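Local coordinates for protein putative transcriptional regulator (Bacillus cytotoxicus NVH 391-98, PDB 3K4H) that probably regulates transcription as a LacI-type regulator whose periplasmic-binding-protein-like core binds a glucose-containing glycan between its two lobes, at residues 12-17 and 73-78. Numbering follows the deposited sequence.
Sequences GLVMPS and IILLYS. With GLC (alpha-D-glucopyranose), chain C.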
loop_
_atom_site.group_PDB
_atom_site.type_symbol
_atom_site.label_atom_id
_atom_site.label_comp_id
_atom_site.label_asym_id
_atom_site.label_seq_id
_atom_site.Cartn_x
_atom_site.Cartn_y
_atom_site.Cartn_z
ATOM N N GLY A 12 -23.869 8.860 2.505
ATOM C CA GLY A 12 -24.258 8.639 1.144
ATOM C C GLY A 12 -23.345 7.661 0.465
ATOM O O GLY A 12 -22.128 7.628 0.707
ATOM N N LEU A 13 -23.943 6.857 -0.403
ATOM C CA LEU A 13 -23.187 5.891 -1.145
ATOM C C LEU A 13 -23.325 6.237 -2.597
ATOM O O LEU A 13 -24.430 6.534 -3.057
ATOM C CB LEU A 13 -23.716 4.492 -0.881
ATOM C CG LEU A 13 -23.917 4.062 0.560
ATOM C CD1 LEU A 13 -24.461 2.649 0.572
ATOM C CD2 LEU A 13 -22.629 4.163 1.405
ATOM N N VAL A 14 -22.213 6.207 -3.318
ATOM C CA VAL A 14 -22.253 6.448 -4.739
ATOM C C VAL A 14 -21.663 5.271 -5.487
ATOM O O VAL A 14 -20.536 4.836 -5.225
ATOM C CB VAL A 14 -21.550 7.761 -5.117
ATOM C CG1 VAL A 14 -21.625 8.004 -6.601
ATOM C CG2 VAL A 14 -22.177 8.916 -4.388
HETATM N N MSE A 15 -22.464 4.748 -6.412
HETATM C CA MSE A 15 -22.039 3.703 -7.307
HETATM C C MSE A 15 -21.362 4.202 -8.594
HETATM O O MSE A 15 -21.423 5.384 -8.919
HETATM C CB MSE A 15 -23.238 2.859 -7.639
HETATM C CG MSE A 15 -23.172 1.528 -6.979
HETATM SE SE MSE A 15 -24.257 1.293 -5.360
HETATM C CE MSE A 15 -22.791 0.558 -4.319
ATOM N N PRO A 16 -20.704 3.309 -9.334
ATOM C CA PRO A 16 -20.208 3.688 -10.654
ATOM C C PRO A 16 -21.315 3.731 -11.693
ATOM O O PRO A 16 -21.095 4.244 -12.778
ATOM C CB PRO A 16 -19.226 2.590 -11.008
ATOM C CG PRO A 16 -19.110 1.746 -9.833
ATOM C CD PRO A 16 -20.225 1.973 -8.941
ATOM N N SER A 17 -22.496 3.231 -11.348
ATOM C CA SER A 17 -23.626 3.154 -12.267
ATOM C C SER A 17 -24.903 2.744 -11.509
ATOM O O SER A 17 -24.887 2.607 -10.278
ATOM C CB SER A 17 -23.322 2.181 -13.424
ATOM O OG SER A 17 -24.342 2.223 -14.403
ATOM N N ILE A 73 -20.029 11.178 2.345
ATOM C CA ILE A 73 -20.303 10.336 1.175
ATOM C C ILE A 73 -19.180 9.346 0.989
ATOM O O ILE A 73 -18.008 9.727 1.091
ATOM C CB ILE A 73 -20.414 11.185 -0.095
ATOM C CG1 ILE A 73 -21.700 12.022 -0.084
ATOM C CG2 ILE A 73 -20.349 10.328 -1.320
ATOM C CD1 ILE A 73 -21.875 12.944 -1.291
ATOM N N ILE A 74 -19.515 8.078 0.740
ATOM C CA ILE A 74 -18.508 7.078 0.385
ATOM C C ILE A 74 -18.636 6.831 -1.079
ATOM O O ILE A 74 -19.713 6.536 -1.542
ATOM C CB ILE A 74 -18.770 5.742 1.072
ATOM C CG1 ILE A 74 -18.883 5.912 2.568
ATOM C CG2 ILE A 74 -17.651 4.763 0.803
ATOM C CD1 ILE A 74 -19.111 4.621 3.318
ATOM N N LEU A 75 -17.555 6.953 -1.828
ATOM C CA LEU A 75 -17.591 6.569 -3.244
ATOM C C LEU A 75 -17.155 5.115 -3.352
ATOM O O LEU A 75 -16.043 4.761 -2.920
ATOM C CB LEU A 75 -16.661 7.463 -4.053
ATOM C CG LEU A 75 -17.198 8.815 -4.508
ATOM C CD1 LEU A 75 -16.084 9.710 -4.919
ATOM C CD2 LEU A 75 -18.094 8.604 -5.708
ATOM N N LEU A 76 -18.024 4.264 -3.889
ATOM C CA LEU A 76 -17.740 2.820 -3.925
ATOM C C LEU A 76 -16.867 2.423 -5.098
ATOM O O LEU A 76 -16.733 1.241 -5.427
ATOM C CB LEU A 76 -19.021 2.004 -3.944
ATOM C CG LEU A 76 -19.727 1.838 -2.611
ATOM C CD1 LEU A 76 -18.689 1.939 -1.558
ATOM C CD2 LEU A 76 -20.768 2.918 -2.386
ATOM N N TYR A 77 -16.278 3.420 -5.728
ATOM C CA TYR A 77 -15.520 3.195 -6.926
ATOM C C TYR A 77 -14.493 4.326 -7.090
ATOM O O TYR A 77 -14.563 5.331 -6.365
ATOM C CB TYR A 77 -16.458 3.154 -8.120
ATOM C CG TYR A 77 -16.976 4.508 -8.486
ATOM C CD1 TYR A 77 -18.021 5.083 -7.777
ATOM C CD2 TYR A 77 -16.405 5.223 -9.526
ATOM C CE1 TYR A 77 -18.500 6.334 -8.107
ATOM C CE2 TYR A 77 -16.870 6.479 -9.871
ATOM C CZ TYR A 77 -17.922 7.031 -9.157
ATOM O OH TYR A 77 -18.387 8.276 -9.480
ATOM N N SER A 78 -13.553 4.143 -8.028
ATOM C CA SER A 78 -12.566 5.148 -8.337
ATOM C C SER A 78 -12.262 5.234 -9.810
ATOM O O SER A 78 -11.547 4.407 -10.380
ATOM C CB SER A 78 -11.288 4.920 -7.569
ATOM O OG SER A 78 -10.308 5.815 -8.046
HETATM C C1 GLC C . -13.785 -1.811 -5.637
HETATM C C2 GLC C . -13.642 -0.317 -5.837
HETATM C C3 GLC C . -12.231 -0.077 -6.347
HETATM C C4 GLC C . -11.193 -0.613 -5.344
HETATM C C5 GLC C . -11.478 -2.057 -5.003
HETATM C C6 GLC C . -10.550 -2.488 -3.894
HETATM O O2 GLC C . -14.586 0.102 -6.796
HETATM O O3 GLC C . -12.132 1.297 -6.648
HETATM O O4 GLC C . -9.924 -0.697 -5.910
HETATM O O5 GLC C . -12.847 -2.248 -4.661
HETATM O O6 GLC C . -9.644 -3.386 -4.476
#
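Pro16 lies across a face of the Tyr77 ring, its CA 3.9 Å from the ring centroid and 12° off the normal, a CH-pi contact, while CG of the proline rests on Tyr77 CB. Tyr77 takes chi1 73°, with CG lodged between the backbone N and the carbonyl carbon, and this rotation lays the ring beneath the turn that follows strand 10-14. Val14 O meets the ring at its edge, in its plane, and Val14 CG1 approaches CE1 obliquely. The compact, rigid, puckered ring of a proline, with its polarised CA-H over the aromatic face, suits such a junction of two strand ends.

Behind it the strands run parallel. Ile74 N donates to Gly12 O, Val14 N to Ile74 O, and Leu76 N to Val14 O (2.9 Å, 165°), carrying the pairing just past the strands. Beta-branched Val14 sends its methyls two ways: CG1, anti to the backbone N, reaches Leu75 CD2 at 3.7 Å, and CG2 meets Ile73 CG2 at 3.8 Å. Gly12, with no side chain, lets the two strands lie close, its CA 4.3 Å from Ile73 CA. Helices 54-66 and 83-90 cover this face. On the other, Leu13 and Ile74 lie side by side, and Leu76 CD2 touches both Leu13 CB and Met15 CE, a selenomethionine methyl, at 3.7 Å from each; helix 27-41 closes over Ile74, Met15 and Leu76.

The two are neighbouring inner strands of the parallel sheet in one lobe of the periplasmic-binding-protein-like fold, where strand ends line the ligand cleft. Apolar packing and backbone bonds fix the chain up to Leu76, whose carbonyl O accepts a 2.8 Å hydrogen bond from glucose O2, consistent with a main-chain acceptor held in place for the sugar.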